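PDB 3R1W: carbonic anhydrase from Unidentified, which probably catalyses the reversible hydration of carbon dioxide to bicarbonate, as a trimeric beta-helix enzyme resembling the gamma-class carbonic anhydrases. Local coordinates for residues V142-S145 with G146-Y149; G173-V176 with R177-D180. All coordinates share one frame; numbering follows the deposited sequence.

Contact 1 of 2, residues V142-S145 with G146-Y149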
loop_
_atom_site.group_PDB
_atom_site.type_symbol
_atom_site.label_atom_id
_atom_site.label_comp_id
_atom_site.label_asym_id
_atom_site.label_seq_id
_atom_site.Cartn_x
_atom_site.Cartn_y
_atom_site.Cartn_z
ATOM N N VAL B 142 -21.118 1.976 -12.273
ATOM C CA VAL B 142 -21.421 3.402 -12.315
ATOM C C VAL B 142 -21.894 3.874 -10.944
ATOM O O VAL B 142 -22.831 3.304 -10.372
ATOM C CB VAL B 142 -22.513 3.723 -13.357
ATOM C CG1 VAL B 142 -22.837 5.226 -13.353
ATOM C CG2 VAL B 142 -22.074 3.258 -14.742
ATOM N N LEU B 143 -21.232 4.896 -10.412
ATOM C CA LEU B 143 -21.629 5.484 -9.131
ATOM C C LEU B 143 -22.402 6.776 -9.363
ATOM O O LEU B 143 -21.866 7.744 -9.902
ATOM C CB LEU B 143 -20.410 5.748 -8.243
ATOM C CG LEU B 143 -19.518 4.550 -7.919
ATOM C CD1 LEU B 143 -18.569 4.889 -6.777
ATOM C CD2 LEU B 143 -20.325 3.304 -7.574
ATOM N N GLU B 144 -23.667 6.787 -8.945
ATOM C CA GLU B 144 -24.563 7.895 -9.251
ATOM C C GLU B 144 -24.284 9.114 -8.389
ATOM O O GLU B 144 -24.044 8.995 -7.193
ATOM C CB GLU B 144 -26.022 7.466 -9.071
ATOM C CG GLU B 144 -26.416 6.266 -9.916
ATOM C CD GLU B 144 -27.825 5.769 -9.619
ATOM O OE1 GLU B 144 -28.574 6.473 -8.902
ATOM O OE2 GLU B 144 -28.176 4.672 -10.104
ATOM N N SER B 145 -24.330 10.285 -9.015
ATOM C CA SER B 145 -24.080 11.545 -8.333
ATOM C C SER B 145 -24.925 11.723 -7.067
ATOM O O SER B 145 -26.117 11.408 -7.048
ATOM C CB SER B 145 -24.320 12.715 -9.290
ATOM O OG SER B 145 -23.888 13.936 -8.722
ATOM N N GLY B 146 -24.288 12.222 -6.009
ATOM C CA GLY B 146 -24.994 12.615 -4.800
ATOM C C GLY B 146 -25.218 11.480 -3.824
ATOM O O GLY B 146 -26.074 11.573 -2.944
ATOM N N PHE B 147 -24.441 10.407 -3.959
ATOM C CA PHE B 147 -24.607 9.257 -3.077
ATOM C C PHE B 147 -23.322 8.797 -2.416
ATOM O O PHE B 147 -22.226 9.063 -2.906
ATOM C CB PHE B 147 -25.230 8.076 -3.821
ATOM C CG PHE B 147 -26.670 8.279 -4.168
ATOM C CD1 PHE B 147 -27.030 8.857 -5.371
ATOM C CD2 PHE B 147 -27.665 7.907 -3.277
ATOM C CE1 PHE B 147 -28.367 9.056 -5.689
ATOM C CE2 PHE B 147 -29.001 8.094 -3.588
ATOM C CZ PHE B 147 -29.353 8.671 -4.795
ATOM N N VAL B 148 -23.488 8.107 -1.293
ATOM C CA VAL B 148 -22.401 7.442 -0.599
ATOM C C VAL B 148 -22.412 5.969 -0.981
ATOM O O VAL B 148 -23.455 5.311 -0.940
ATOM C CB VAL B 148 -22.569 7.538 0.929
ATOM C CG1 VAL B 148 -21.473 6.758 1.628
ATOM C CG2 VAL B 148 -22.563 8.992 1.377
ATOM N N TYR B 149 -21.251 5.448 -1.359
ATOM C CA TYR B 149 -21.111 4.033 -1.678
ATOM C C TYR B 149 -20.143 3.363 -0.716
ATOM O O TYR B 149 -19.132 3.952 -0.344
ATOM C CB TYR B 149 -20.630 3.866 -3.117
ATOM C CG TYR B 149 -21.709 4.135 -4.148
ATOM C CD1 TYR B 149 -22.012 5.437 -4.557
ATOM C CD2 TYR B 149 -22.427 3.081 -4.712
ATOM C CE1 TYR B 149 -23.001 5.673 -5.501
ATOM C CE2 TYR B 149 -23.416 3.310 -5.650
ATOM C CZ TYR B 149 -23.697 4.600 -6.044
ATOM O OH TYR B 149 -24.683 4.811 -6.986
#
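Leu143 lays one methyl squarely on the ring of Tyr149. Its CD2 sits 3.6 Å from the centroid of the Tyr149 ring and only 13° off the normal, a CH-pi contact over the middle of the face, and the two side chains run past each other in opposite senses. In Tyr149 CG stands anti to the carbonyl carbon (chi1 -75°), which sends the ring back toward the preceding strand and carries its hydroxyl as far as the backbone of Glu144. There Glu144 N donates to Tyr149 OH at 3.0 Å, nearly straight at 166°. One tyrosine thus holds the end of strand 142-143 through its ring face on Leu143, and the start of the turn through its hydroxyl.

A second pairing forms nearer the bend. The Glu144 and Phe147 side chains lie alongside each other and point the same way, with carboxylate and ring planes almost perpendicular. Glu144 O sits at the edge of the Phe147 ring, near its plane, 3.5 Å from Phe147 CD1. Lys156, on the neighbouring antiparallel strand, spans the pair: it salt-bridges Glu144 OE1 and makes a cation-pi contact with Phe147. Ser145 OG binds Asp127 O of the preceding coil.

The bend itself is a type II beta turn from Glu144 to Phe147, with Gly146 supplying the positive phi its third position needs. It is a corner between two faces of the hexapeptide-repeat beta-helix, here in the last coil.

Contact 2 of 2, residues G173-V176 with R177-D180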
loop_
_atom_site.group_PDB
_atom_site.type_symbol
_atom_site.label_atom_id
_atom_site.label_comp_id
_atom_site.label_asym_id
_atom_site.label_seq_id
_atom_site.Cartn_x
_atom_site.Cartn_y
_atom_site.Cartn_z
ATOM N N GLY B 173 -9.840 22.064 -0.733
ATOM C CA GLY B 173 -9.205 23.346 -0.464
ATOM C C GLY B 173 -8.210 23.251 0.681
ATOM O O GLY B 173 -7.160 23.883 0.657
ATOM N N ASN B 174 -8.543 22.463 1.698
ATOM C CA ASN B 174 -7.619 22.258 2.810
ATOM C C ASN B 174 -6.341 21.593 2.323
ATOM O O ASN B 174 -5.255 21.908 2.801
ATOM C CB ASN B 174 -8.254 21.408 3.905
ATOM C CG ASN B 174 -7.317 21.211 5.090
ATOM O OD1 ASN B 174 -6.901 22.180 5.728
ATOM N ND2 ASN B 174 -6.972 19.967 5.377
ATOM N N TYR B 175 -6.466 20.677 1.363
ATOM C CA TYR B 175 -5.278 20.008 0.822
ATOM C C TYR B 175 -4.452 20.913 -0.097
ATOM O O TYR B 175 -3.230 20.767 -0.184
ATOM C CB TYR B 175 -5.613 18.654 0.166
ATOM C CG TYR B 175 -5.148 17.508 1.044
ATOM C CD1 TYR B 175 -3.972 16.824 0.761
ATOM C CD2 TYR B 175 -5.861 17.150 2.187
ATOM C CE1 TYR B 175 -3.529 15.790 1.580
ATOM C CE2 TYR B 175 -5.423 16.124 3.017
ATOM C CZ TYR B 175 -4.254 15.451 2.704
ATOM O OH TYR B 175 -3.809 14.426 3.508
ATOM N N VAL B 176 -5.113 21.854 -0.766
ATOM C CA VAL B 176 -4.385 22.878 -1.523
ATOM C C VAL B 176 -3.526 23.723 -0.575
ATOM O O VAL B 176 -2.345 23.977 -0.837
ATOM C CB VAL B 176 -5.340 23.770 -2.352
ATOM C CG1 VAL B 176 -4.600 25.002 -2.897
ATOM C CG2 VAL B 176 -5.970 22.965 -3.490
ATOM N N ARG B 177 -4.115 24.161 0.535
ATOM C CA ARG B 177 -3.355 24.912 1.522
ATOM C C ARG B 177 -2.218 24.085 2.123
ATOM O O ARG B 177 -1.130 24.609 2.356
ATOM C CB ARG B 177 -4.267 25.471 2.626
ATOM C CG ARG B 177 -5.176 26.599 2.157
ATOM C CD ARG B 177 -5.855 27.288 3.337
ATOM N NE ARG B 177 -6.645 26.351 4.132
ATOM C CZ ARG B 177 -7.898 26.009 3.847
ATOM N NH1 ARG B 177 -8.498 26.529 2.784
ATOM N NH2 ARG B 177 -8.549 25.148 4.619
ATOM N N LEU B 178 -2.467 22.796 2.360
ATOM C CA LEU B 178 -1.467 21.920 2.967
ATOM C C LEU B 178 -0.315 21.723 1.996
ATOM O O LEU B 178 0.865 21.769 2.364
ATOM C CB LEU B 178 -2.086 20.562 3.300
ATOM C CG LEU B 178 -1.138 19.585 3.989
ATOM C CD1 LEU B 178 -0.600 20.196 5.294
ATOM C CD2 LEU B 178 -1.855 18.250 4.241
ATOM N N LYS B 179 -0.626 21.495 0.725
ATOM C CA LYS B 179 0.442 21.330 -0.256
ATOM C C LYS B 179 1.286 22.603 -0.449
ATOM O O LYS B 179 2.467 22.499 -0.741
ATOM C CB LYS B 179 -0.056 20.776 -1.602
ATOM C CG LYS B 179 -1.003 21.669 -2.372
ATOM C CD LYS B 179 -0.287 22.545 -3.374
ATOM C CE LYS B 179 -1.289 23.468 -4.085
ATOM N NZ LYS B 179 -0.700 24.674 -4.727
ATOM N N ASP B 180 0.706 23.794 -0.266
ATOM C CA ASP B 180 1.539 24.977 -0.320
ATOM C C ASP B 180 2.569 24.976 0.811
ATOM O O ASP B 180 3.682 25.459 0.634
ATOM C CB ASP B 180 0.672 26.245 -0.297
ATOM C CG ASP B 180 -0.054 26.474 -1.619
ATOM O OD1 ASP B 180 0.442 25.992 -2.659
ATOM O OD2 ASP B 180 -1.107 27.151 -1.625
#
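Lys179 folds back over the turn of helix that holds Val176, and its aliphatic run can be followed atom by atom. CB lies 3.5 Å from Tyr175 O, the acceptor of the residue's own helical N-H bond. CG stands between the backbone N and the carbonyl carbon (chi1 65°), which tucks it against two carbonyls, 3.1 Å from Val176 O and 3.2 Å from Tyr175 O. A bend at chi2 keeps CD beside Val176 O, and CE then reaches Val176 CG1 at 3.8 Å, the two side chains running together in the same direction. At the tip, Lys179 NZ donates a hydrogen bond to Asp180 OD1 at 2.7 Å, part of a salt bridge. The same NZ is gripped further by Asp43 and by Arg25 O from the beta-helix. With a methionine here, Asp180 and Asp43 would probably be left without the cation they share.

On another flank, Leu178 CD2 sits over the Tyr175 ring, offset toward its rim, 4.1 Å from the centroid; Tyr175 OH is hydrogen-bonded to Arg53 of the second subunit. Arg177, bent at chi3, lays a guanidinium face over Gly173 O and Asn174 CA, with NH2 3.5 Å from that CA.

Each N-H of residues 177-180 bonds the carbonyl four residues earlier, which sets the spacing of the side chains. The chemistry divides accordingly: Tyr175, Leu178 and Lys179 all meet Trp47, while a largely buried ammonium, met by two carboxylates and a carbonyl, would be expected to stay protonated and tie helix to beta-helix.

How the contacts relate
Contact 2 follows contact 1 along the chain, and their centres lie about 25 Å apart, with nearest atoms about 18 Å apart. They share no secondary-structure element: 142-149 turns a corner in the last coil of the beta-helix, whereas 173-180 belongs to the C-terminal helix 162-184 that runs along its outside. Both are partly buried, each mixing sheltered residues with exposed ones. Each sets an aliphatic methyl over a tyrosine face, centrally in contact 1 and toward the rim in contact 2. In contact 1 a lysine from the adjacent strand meets the turn; in contact 2 the helix supplies its own. No other chain touches contact 1, while contact 2 also packs on the second subunit.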